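Long-range contacts in putative S41 protease (Bacteroides fragilis NCTC 9343, PDB 3K50), which is of unknown function but is probably a serine peptidase that cleaves polypeptide chains: residues D16-D20 and V336-F342; T135-G141 and P159-M165; Q243-M248 and T276-I282. All coordinates share one frame; numbering follows the deposited sequence.

Contact 1 of 3, residues D16-D20 and V336-F342; sequences DIWID and VHPTDRF
The indole of Trp18 carries the backbone and proline of the 336-342 loop on one of its faces. His337 CA sits 3.8 Å from the centroid of the Trp18 six-membered ring, and Pro338 CD lies 3.5 Å from the centroid of the Trp18 five-membered ring, only 12° off its normal. These are two CH-pi contacts side by side, at the heart of an aromatic cluster of Trp18, His337 and Phe342. The Phe342 ring meets the benzo part of the indole obliquely, its CE1 lying 3.9 Å from Trp18 CZ3, with the ring planes at 80°. The imidazole of His337 lies obliquely against the indole near the ring fusion, its CD2 3.5 Å from Trp18 CE3. Asp340 OD2 sits over the rim of one imidazole face and Pro338 CD over the rim of the opposite one, while water sits in plane at its edge.

The cluster fixes the first turn of helix 18-26, in the N-terminal region, to the turn joining strands 330-336 and 342-352 of the peptidase region. Trp18 reaches the turn because its CG is anti to the backbone N (chi1 -177°), which sends the indole across to the loop. Inside the turn, Thr339 N donates a 3.0 Å hydrogen bond to His337 ND1 and so restrains the rotation of the imidazole. Next to the cluster, Ile19 and Phe342 both rest on Pro45 of helix 45-52 and Ile63 of strand 62-65. At the helix start a single water spans the contact, accepting from Trp18 N at 3.3 Å and lying 3.2 Å from His337 NE2.

Contact 2 of 3, residues T135-G141 and P159-M165; sequences TRQLQIG and PIGETTM
Strands 136-146 and 154-165 form a beta hairpin, and residues 135-141 pair with 159-165 along it in antiparallel fashion. Arg136 and Met165 exchange two backbone bonds, and so do Leu138 and Thr163, where Leu138 N reaches Thr163 O at 2.8 Å. Between these pairs Gln137 stands beside Thr164. The Gln137 chain bends at chi2 (-59°), which swings its amide toward the neighbouring strand, and Thr164 OG1 donates to Gln137 OE1 at 2.6 Å, in the carbonyl plane and on a lone pair.

The hairpin closes one edge of the five-stranded antiparallel sheet of the PDZ-like part of the chain: 154-165 is its outermost strand, and 136-146 pairs on its other side with 113-117. Leu138, Ile140, Thr163 and Met165, a selenomethionine, share one sheet face. There Leu138 CD1 crosses the end of Met165 at 4.0 Å from CE, and Ile140 CG1 lies 4.1 Å from Thr163 CG2. Thr163 OG1 is held by Ala106 O, and the Arg136 guanidinium turns away to Asn118 and Glu129.

Beyond Ile140 the register slips by one residue in a classic beta bulge, with Ile160 and Gly161 both facing Ile140. Ile140 O takes a bond of 3.0 Å from Ile160 N and a weak one of 3.4 Å from Gly161 N, while Ile140 N donates almost straight (176°) to Gly161 O.

Contact 3 of 3, residues Q243-M248 and T276-I282; sequences QLLCTM and TFNPELI
Gln243 and Leu281 lie roughly perpendicular, Leu281 CD1 lying 3.6 Å from Gln243 CD. With chi1 at -176° and the rest of the chain stretched out, the glutamine reaches past the leucine to the chain at Thr276. There Gln243 NE2 donates to Thr276 O at 2.8 Å. The bond is nearly straight (174°), lies within 1° of the amide plane and uses a lone pair of the carbonyl. A water accepts from both Gln243 NE2 and Thr276 N.

One turn further along helix 239-249, Thr247 puts both branches against the loop. OG1 accepts from Asn278 N at 3.0 Å and donates to Gln243 O at 2.9 Å, whereas CG2 lies against the Asn278 carbonyl and packs 3.8 Å from Ile282 CG1. Gln243 O thus takes two donors, Thr247 N and Thr247 OG1, one from each side of the carbonyl plane. Phe277 presents its ring edge to Cys246 O, which lies in the ring plane, and meets Tyr315 edge-to-face. Met248, a selenomethionine, and Ile282 run antiparallel alongside one another, Met248 CG and Ile282 CG1 4.2 Å apart. An Asx turn at Asn278, closed by Glu280 N, bends the loop between these contacts.

The whole joins a helix of the peptidase region to the connection between strands 273-276 and 292-297. Since Thr247 OG1 gives its proton to Gln243 O, it must take the Asn278 N-H through a lone pair, and this one hydroxyl links helix backbone to loop backbone.

Overall arrangement
Contact 1 is a surface contact, whereas contacts 2 and 3 are partly buried; contact 3 has no exposed residue among those that touch. The three share no strand or helix. Contacts 2 and 3 are both nested within the long loop closed by contact 1, one following the other along the chain, and they lie on opposite sides of the chain's centre, their own centres about 44 Å apart. The chemistry differs accordingly: contact 1, between distant parts of the sequence, relies on aromatic packing and a bridging water, without a direct hydrogen bond. Contact 2, within one hairpin, is mainly backbone pairing. Contact 3, between helix and loop, uses side-chain polar groups set among apolar ones.

Contact 1 of 3, residues D16-D20 and V336-F342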
loop_
_atom_site.group_PDB
_atom_site.type_symbol
_atom_site.label_atom_id
_atom_site.label_comp_id
_atom_site.label_asym_id
_atom_site.label_seq_id
_atom_site.Cartn_x
_atom_site.Cartn_y
_atom_site.Cartn_z
ATOM N N ASP A 16 14.678 -31.542 7.395
ATOM C CA ASP A 16 15.061 -30.834 8.631
ATOM C C ASP A 16 15.317 -29.317 8.429
ATOM O O ASP A 16 15.413 -28.570 9.419
ATOM C CB ASP A 16 16.284 -31.505 9.261
ATOM N N ILE A 17 15.434 -28.862 7.171
ATOM C CA ILE A 17 15.590 -27.431 6.854
ATOM C C ILE A 17 14.254 -26.731 7.125
ATOM O O ILE A 17 13.233 -27.131 6.583
ATOM C CB ILE A 17 16.017 -27.202 5.382
ATOM C CG1 ILE A 17 17.443 -27.761 5.157
ATOM C CG2 ILE A 17 15.918 -25.718 5.020
ATOM C CD1 ILE A 17 17.941 -27.741 3.706
ATOM N N TRP A 18 14.277 -25.695 7.962
ATOM C CA TRP A 18 13.058 -25.035 8.404
ATOM C C TRP A 18 12.082 -24.570 7.307
ATOM O O TRP A 18 10.860 -24.802 7.390
ATOM C CB TRP A 18 13.451 -23.817 9.242
ATOM C CG TRP A 18 12.296 -23.055 9.842
ATOM C CD1 TRP A 18 11.622 -23.374 10.974
ATOM C CD2 TRP A 18 11.704 -21.824 9.355
ATOM N NE1 TRP A 18 10.625 -22.438 11.218
ATOM C CE2 TRP A 18 10.671 -21.474 10.246
ATOM C CE3 TRP A 18 11.931 -21.012 8.244
ATOM C CZ2 TRP A 18 9.901 -20.342 10.079
ATOM C CZ3 TRP A 18 11.166 -19.868 8.093
ATOM C CH2 TRP A 18 10.158 -19.552 8.997
ATOM N N ILE A 19 12.615 -23.873 6.306
ATOM C CA ILE A 19 11.787 -23.250 5.280
ATOM C C ILE A 19 11.015 -24.339 4.513
ATOM O O ILE A 19 9.857 -24.181 4.227
ATOM C CB ILE A 19 12.613 -22.257 4.386
ATOM C CG1 ILE A 19 11.690 -21.490 3.453
ATOM C CG2 ILE A 19 13.675 -23.007 3.602
ATOM C CD1 ILE A 19 12.319 -20.304 2.794
ATOM N N ASP A 20 11.644 -25.482 4.283
ATOM C CA ASP A 20 10.973 -26.588 3.602
ATOM C C ASP A 20 9.862 -27.164 4.476
ATOM O O ASP A 20 8.762 -27.408 4.017
ATOM C CB ASP A 20 11.948 -27.728 3.311
ATOM C CG ASP A 20 11.271 -28.899 2.602
ATOM O OD1 ASP A 20 10.995 -28.782 1.403
ATOM O OD2 ASP A 20 11.035 -29.941 3.241
ATOM N N VAL A 336 8.527 -16.473 11.307
ATOM C CA VAL A 336 9.900 -16.031 11.623
ATOM C C VAL A 336 10.805 -17.216 11.804
ATOM O O VAL A 336 10.435 -18.158 12.517
ATOM C CB VAL A 336 9.926 -15.175 12.902
ATOM C CG1 VAL A 336 11.275 -14.503 13.076
ATOM C CG2 VAL A 336 8.860 -14.101 12.831
ATOM N N HIS A 337 11.970 -17.218 11.140
ATOM C CA HIS A 337 12.925 -18.322 11.285
ATOM C C HIS A 337 13.375 -18.339 12.753
ATOM O O HIS A 337 13.566 -17.280 13.322
ATOM C CB HIS A 337 14.159 -18.161 10.416
ATOM C CG HIS A 337 15.025 -19.386 10.350
ATOM N ND1 HIS A 337 15.968 -19.690 11.312
ATOM C CD2 HIS A 337 15.120 -20.371 9.419
ATOM C CE1 HIS A 337 16.574 -20.824 11.000
ATOM N NE2 HIS A 337 16.102 -21.241 9.835
ATOM N N PRO A 338 13.537 -19.523 13.355
ATOM C CA PRO A 338 13.958 -19.558 14.780
ATOM C C PRO A 338 15.276 -18.866 15.104
ATOM O O PRO A 338 15.390 -18.224 16.136
ATOM C CB PRO A 338 14.099 -21.045 15.073
ATOM C CG PRO A 338 13.261 -21.722 14.047
ATOM C CD PRO A 338 13.292 -20.872 12.819
ATOM N N THR A 339 16.259 -18.971 14.218
ATOM C CA THR A 339 17.568 -18.400 14.481
ATOM C C THR A 339 18.186 -17.472 13.415
ATOM O O THR A 339 18.955 -16.581 13.779
ATOM C CB THR A 339 18.574 -19.539 14.744
ATOM O OG1 THR A 339 18.687 -20.390 13.599
ATOM C CG2 THR A 339 18.149 -20.400 15.932
ATOM N N ASP A 340 17.814 -17.611 12.142
ATOM C CA ASP A 340 18.485 -16.880 11.060
ATOM C C ASP A 340 17.933 -15.518 10.732
ATOM O O ASP A 340 18.205 -14.984 9.670
ATOM C CB ASP A 340 18.499 -17.736 9.795
ATOM C CG ASP A 340 19.370 -18.949 9.927
ATOM O OD1 ASP A 340 20.252 -18.968 10.823
ATOM O OD2 ASP A 340 19.199 -19.876 9.104
ATOM N N ARG A 341 17.102 -14.972 11.600
ATOM C CA ARG A 341 16.631 -13.615 11.436
ATOM C C ARG A 341 16.050 -13.240 10.044
ATOM O O ARG A 341 16.425 -12.251 9.456
ATOM C CB ARG A 341 17.745 -12.627 11.826
ATOM C CG ARG A 341 18.247 -12.839 13.277
ATOM C CD ARG A 341 19.162 -11.704 13.811
ATOM N NE ARG A 341 18.621 -10.342 13.617
ATOM C CZ ARG A 341 17.678 -9.744 14.362
ATOM N NH1 ARG A 341 17.095 -10.370 15.386
ATOM N NH2 ARG A 341 17.292 -8.499 14.064
ATOM N N PHE A 342 15.148 -14.045 9.509
ATOM C CA PHE A 342 14.383 -13.580 8.369
ATOM C C PHE A 342 12.944 -13.987 8.620
ATOM O O PHE A 342 12.650 -14.793 9.500
ATOM C CB PHE A 342 14.892 -14.124 7.036
ATOM C CG PHE A 342 14.717 -15.614 6.847
ATOM C CD1 PHE A 342 13.566 -16.132 6.275
ATOM C CD2 PHE A 342 15.750 -16.476 7.153
ATOM C CE1 PHE A 342 13.445 -17.498 6.027
ATOM C CE2 PHE A 342 15.648 -17.837 6.931
ATOM C CZ PHE A 342 14.496 -18.358 6.367
HETATM O O HOH W 1 17.040 -24.112 8.724
#

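Contact 2 of 3, residues T135-G141 and P159-M165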
loop_
_atom_site.group_PDB
_atom_site.type_symbol
_atom_site.label_atom_id
_atom_site.label_comp_id
_atom_site.label_asym_id
_atom_site.label_seq_id
_atom_site.Cartn_x
_atom_site.Cartn_y
_atom_site.Cartn_z
ATOM N N THR A 135 23.215 15.386 6.712
ATOM C CA THR A 135 22.486 16.588 6.389
ATOM C C THR A 135 22.863 16.970 4.971
ATOM O O THR A 135 24.007 16.781 4.590
ATOM C CB THR A 135 22.848 17.712 7.363
ATOM O OG1 THR A 135 22.442 17.315 8.678
ATOM C CG2 THR A 135 22.149 19.006 6.993
ATOM N N ARG A 136 21.911 17.471 4.182
ATOM C CA ARG A 136 22.163 17.843 2.790
ATOM C C ARG A 136 21.569 19.192 2.500
ATOM O O ARG A 136 20.621 19.626 3.154
ATOM C CB ARG A 136 21.504 16.858 1.791
ATOM C CG ARG A 136 21.653 15.363 2.042
ATOM C CD ARG A 136 23.091 14.918 2.075
ATOM N NE ARG A 136 23.889 15.500 0.988
ATOM C CZ ARG A 136 24.017 14.980 -0.239
ATOM N NH1 ARG A 136 23.415 13.832 -0.579
ATOM N NH2 ARG A 136 24.779 15.610 -1.136
ATOM N N GLN A 137 22.109 19.841 1.485
ATOM C CA GLN A 137 21.580 21.104 0.995
ATOM C C GLN A 137 20.888 20.754 -0.308
ATOM O O GLN A 137 21.517 20.164 -1.188
ATOM C CB GLN A 137 22.673 22.136 0.749
ATOM C CG GLN A 137 23.235 22.724 2.023
ATOM C CD GLN A 137 22.155 23.400 2.862
ATOM O OE1 GLN A 137 22.065 23.167 4.070
ATOM N NE2 GLN A 137 21.294 24.196 2.211
ATOM N N LEU A 138 19.620 21.141 -0.441
ATOM C CA LEU A 138 18.867 20.803 -1.636
ATOM C C LEU A 138 18.382 22.009 -2.420
ATOM O O LEU A 138 17.965 23.004 -1.823
ATOM C CB LEU A 138 17.630 19.984 -1.221
ATOM C CG LEU A 138 17.812 18.736 -0.342
ATOM C CD1 LEU A 138 16.466 18.012 -0.070
ATOM C CD2 LEU A 138 18.852 17.732 -0.913
ATOM N N GLN A 139 18.471 21.946 -3.748
ATOM C CA GLN A 139 17.775 22.906 -4.610
ATOM C C GLN A 139 16.453 22.196 -4.944
ATOM O O GLN A 139 16.467 21.050 -5.332
ATOM C CB GLN A 139 18.540 23.241 -5.886
ATOM C CG GLN A 139 17.828 24.271 -6.766
ATOM C CD GLN A 139 18.643 24.690 -7.985
ATOM O OE1 GLN A 139 18.995 23.866 -8.824
ATOM N NE2 GLN A 139 18.928 25.994 -8.089
ATOM N N ILE A 140 15.337 22.891 -4.780
ATOM C CA ILE A 140 14.008 22.351 -4.949
ATOM C C ILE A 140 13.301 23.084 -6.078
ATOM O O ILE A 140 13.515 24.303 -6.248
ATOM C CB ILE A 140 13.165 22.564 -3.626
ATOM C CG1 ILE A 140 13.768 21.781 -2.444
ATOM C CG2 ILE A 140 11.665 22.174 -3.768
ATOM C CD1 ILE A 140 13.920 20.351 -2.675
ATOM N N GLY A 141 12.466 22.367 -6.839
ATOM C CA GLY A 141 11.693 22.981 -7.927
ATOM C C GLY A 141 10.236 22.554 -7.920
ATOM O O GLY A 141 9.832 21.789 -7.056
ATOM N N PRO A 159 13.401 25.966 -10.820
ATOM C CA PRO A 159 13.791 26.086 -9.418
ATOM C C PRO A 159 12.980 27.137 -8.699
ATOM O O PRO A 159 12.676 28.159 -9.279
ATOM C CB PRO A 159 15.255 26.543 -9.489
ATOM C CG PRO A 159 15.674 26.312 -10.910
ATOM C CD PRO A 159 14.462 26.442 -11.724
ATOM N N ILE A 160 12.606 26.856 -7.464
ATOM C CA ILE A 160 11.879 27.807 -6.648
ATOM C C ILE A 160 12.593 28.151 -5.335
ATOM O O ILE A 160 12.143 29.060 -4.625
ATOM C CB ILE A 160 10.464 27.285 -6.284
ATOM C CG1 ILE A 160 10.573 26.023 -5.445
ATOM C CG2 ILE A 160 9.662 27.076 -7.556
ATOM C CD1 ILE A 160 9.259 25.621 -4.743
ATOM N N GLY A 161 13.638 27.399 -4.970
ATOM C CA GLY A 161 14.364 27.676 -3.741
ATOM C C GLY A 161 15.310 26.594 -3.271
ATOM O O GLY A 161 15.725 25.717 -4.030
ATOM N N GLU A 162 15.694 26.705 -2.000
ATOM C CA GLU A 162 16.602 25.761 -1.348
ATOM C C GLU A 162 16.191 25.436 0.096
ATOM O O GLU A 162 15.491 26.190 0.757
ATOM C CB GLU A 162 18.003 26.338 -1.327
ATOM C CG GLU A 162 18.603 26.563 -2.726
ATOM C CD GLU A 162 19.883 27.410 -2.722
ATOM O OE1 GLU A 162 20.076 28.263 -1.820
ATOM O OE2 GLU A 162 20.689 27.223 -3.659
ATOM N N THR A 163 16.608 24.284 0.578
ATOM C CA THR A 163 16.367 23.948 1.949
ATOM C C THR A 163 17.455 23.017 2.433
ATOM O O THR A 163 18.211 22.411 1.621
ATOM C CB THR A 163 15.000 23.268 2.121
ATOM O OG1 THR A 163 14.753 23.083 3.513
ATOM C CG2 THR A 163 14.984 21.916 1.419
ATOM N N THR A 164 17.543 22.927 3.761
ATOM C CA THR A 164 18.480 22.032 4.440
ATOM C C THR A 164 17.716 20.851 4.985
ATOM O O THR A 164 16.757 21.046 5.748
ATOM C CB THR A 164 19.152 22.752 5.609
ATOM O OG1 THR A 164 19.818 23.894 5.076
ATOM C CG2 THR A 164 20.149 21.834 6.330
HETATM N N MSE A 165 18.119 19.636 4.592
HETATM C CA MSE A 165 17.461 18.423 5.041
HETATM C C MSE A 165 18.323 17.750 6.094
HETATM O O MSE A 165 19.481 17.435 5.836
HETATM C CB MSE A 165 17.212 17.435 3.896
HETATM C CG MSE A 165 16.358 16.301 4.345
HETATM SE SE MSE A 165 15.678 15.266 2.907
HETATM C CE MSE A 165 17.355 14.737 2.086
#

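Contact 3 of 3, residues Q243-M248 and T276-I282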
loop_
_atom_site.group_PDB
_atom_site.type_symbol
_atom_site.label_atom_id
_atom_site.label_comp_id
_atom_site.label_asym_id
_atom_site.label_seq_id
_atom_site.Cartn_x
_atom_site.Cartn_y
_atom_site.Cartn_z
ATOM N N GLN A 243 -11.167 -5.829 7.713
ATOM C CA GLN A 243 -12.493 -6.068 8.220
ATOM C C GLN A 243 -12.983 -4.843 8.932
ATOM O O GLN A 243 -14.126 -4.494 8.787
ATOM C CB GLN A 243 -12.497 -7.277 9.171
ATOM C CG GLN A 243 -13.896 -7.643 9.679
ATOM C CD GLN A 243 -13.884 -8.730 10.728
ATOM O OE1 GLN A 243 -12.847 -8.986 11.338
ATOM N NE2 GLN A 243 -15.044 -9.337 10.979
ATOM N N LEU A 244 -12.150 -4.239 9.764
ATOM C CA LEU A 244 -12.540 -3.006 10.482
ATOM C C LEU A 244 -12.966 -1.878 9.501
ATOM O O LEU A 244 -14.073 -1.335 9.596
ATOM C CB LEU A 244 -11.392 -2.519 11.388
ATOM C CG LEU A 244 -11.577 -1.149 12.092
ATOM C CD1 LEU A 244 -12.820 -1.123 12.973
ATOM C CD2 LEU A 244 -10.372 -0.704 12.876
ATOM N N LEU A 245 -12.098 -1.609 8.522
ATOM C CA LEU A 245 -12.320 -0.600 7.483
ATOM C C LEU A 245 -13.651 -0.859 6.724
ATOM O O LEU A 245 -14.510 0.025 6.554
ATOM C CB LEU A 245 -11.126 -0.594 6.519
ATOM C CG LEU A 245 -11.159 0.446 5.406
ATOM C CD1 LEU A 245 -11.328 1.940 5.967
ATOM C CD2 LEU A 245 -9.948 0.305 4.468
ATOM N N CYS A 246 -13.835 -2.080 6.254
ATOM C CA CYS A 246 -15.071 -2.414 5.570
ATOM C C CYS A 246 -16.291 -2.232 6.394
ATOM O O CYS A 246 -17.309 -1.766 5.893
ATOM C CB CYS A 246 -15.043 -3.870 5.136
ATOM S SG CYS A 246 -13.855 -4.187 3.772
ATOM N N THR A 247 -16.206 -2.629 7.672
ATOM C CA THR A 247 -17.342 -2.573 8.564
ATOM C C THR A 247 -17.786 -1.109 8.695
ATOM O O THR A 247 -18.968 -0.804 8.747
ATOM C CB THR A 247 -16.982 -3.285 9.916
ATOM O OG1 THR A 247 -16.886 -4.725 9.699
ATOM C CG2 THR A 247 -18.016 -2.976 11.055
HETATM N N MSE A 248 -16.821 -0.194 8.695
HETATM C CA MSE A 248 -17.131 1.207 8.916
HETATM C C MSE A 248 -17.583 1.959 7.644
HETATM O O MSE A 248 -18.236 3.005 7.753
HETATM C CB MSE A 248 -15.965 1.898 9.631
HETATM C CG MSE A 248 -15.752 1.466 11.093
HETATM SE SE MSE A 248 -14.598 2.508 12.218
HETATM C CE MSE A 248 -13.041 2.322 11.211
ATOM N N THR A 276 -17.293 -11.280 9.165
ATOM C CA THR A 276 -18.476 -10.517 8.868
ATOM C C THR A 276 -18.262 -9.005 8.963
ATOM O O THR A 276 -17.221 -8.527 9.443
ATOM C CB THR A 276 -19.592 -10.844 9.886
ATOM O OG1 THR A 276 -19.216 -10.337 11.202
ATOM C CG2 THR A 276 -19.863 -12.331 9.911
ATOM N N PHE A 277 -19.264 -8.258 8.493
ATOM C CA PHE A 277 -19.343 -6.853 8.777
ATOM C C PHE A 277 -19.705 -6.890 10.271
ATOM O O PHE A 277 -20.828 -7.218 10.631
ATOM C CB PHE A 277 -20.411 -6.145 7.952
ATOM C CG PHE A 277 -20.107 -6.019 6.466
ATOM C CD1 PHE A 277 -19.278 -5.038 5.988
ATOM C CD2 PHE A 277 -20.754 -6.815 5.556
ATOM C CE1 PHE A 277 -19.034 -4.902 4.626
ATOM C CE2 PHE A 277 -20.535 -6.676 4.232
ATOM C CZ PHE A 277 -19.675 -5.736 3.748
ATOM N N ASN A 278 -18.746 -6.594 11.151
ATOM C CA ASN A 278 -18.945 -6.812 12.598
ATOM C C ASN A 278 -19.030 -5.519 13.392
ATOM O O ASN A 278 -18.004 -4.910 13.697
ATOM C CB ASN A 278 -17.809 -7.700 13.111
ATOM C CG ASN A 278 -17.966 -8.124 14.546
ATOM O OD1 ASN A 278 -18.870 -7.692 15.305
ATOM N ND2 ASN A 278 -17.064 -9.005 14.946
ATOM N N PRO A 279 -20.253 -5.131 13.785
ATOM C CA PRO A 279 -20.418 -3.848 14.433
ATOM C C PRO A 279 -19.760 -3.713 15.799
ATOM O O PRO A 279 -19.480 -2.589 16.239
ATOM C CB PRO A 279 -21.947 -3.671 14.498
ATOM C CG PRO A 279 -22.483 -5.075 14.553
ATOM C CD PRO A 279 -21.529 -5.870 13.666
ATOM N N GLU A 280 -19.431 -4.828 16.447
ATOM C CA GLU A 280 -18.709 -4.748 17.730
ATOM C C GLU A 280 -17.252 -4.268 17.532
ATOM O O GLU A 280 -16.587 -3.904 18.485
ATOM C CB GLU A 280 -18.704 -6.099 18.429
ATOM C CG GLU A 280 -19.979 -6.448 19.189
ATOM C CD GLU A 280 -21.128 -6.849 18.317
ATOM O OE1 GLU A 280 -20.899 -7.598 17.338
ATOM O OE2 GLU A 280 -22.282 -6.444 18.637
ATOM N N LEU A 281 -16.762 -4.334 16.301
ATOM C CA LEU A 281 -15.447 -3.792 15.970
ATOM C C LEU A 281 -15.406 -2.286 15.869
ATOM O O LEU A 281 -14.324 -1.720 15.985
ATOM C CB LEU A 281 -14.924 -4.319 14.625
ATOM C CG LEU A 281 -14.458 -5.778 14.462
ATOM C CD1 LEU A 281 -14.122 -5.952 13.005
ATOM C CD2 LEU A 281 -13.217 -6.147 15.335
ATOM N N ILE A 282 -16.555 -1.619 15.754
ATOM C CA ILE A 282 -16.541 -0.161 15.514
ATOM C C ILE A 282 -15.963 0.579 16.717
ATOM O O ILE A 282 -15.132 1.503 16.550
ATOM C CB ILE A 282 -17.950 0.337 15.127
ATOM C CG1 ILE A 282 -18.397 -0.317 13.774
ATOM C CG2 ILE A 282 -18.056 1.868 15.105
ATOM C CD1 ILE A 282 -19.829 -0.087 13.408
HETATM O O HOH W 2 -16.598 -11.593 12.189
HETATM O O HOH W 3 -14.421 -10.268 14.280
#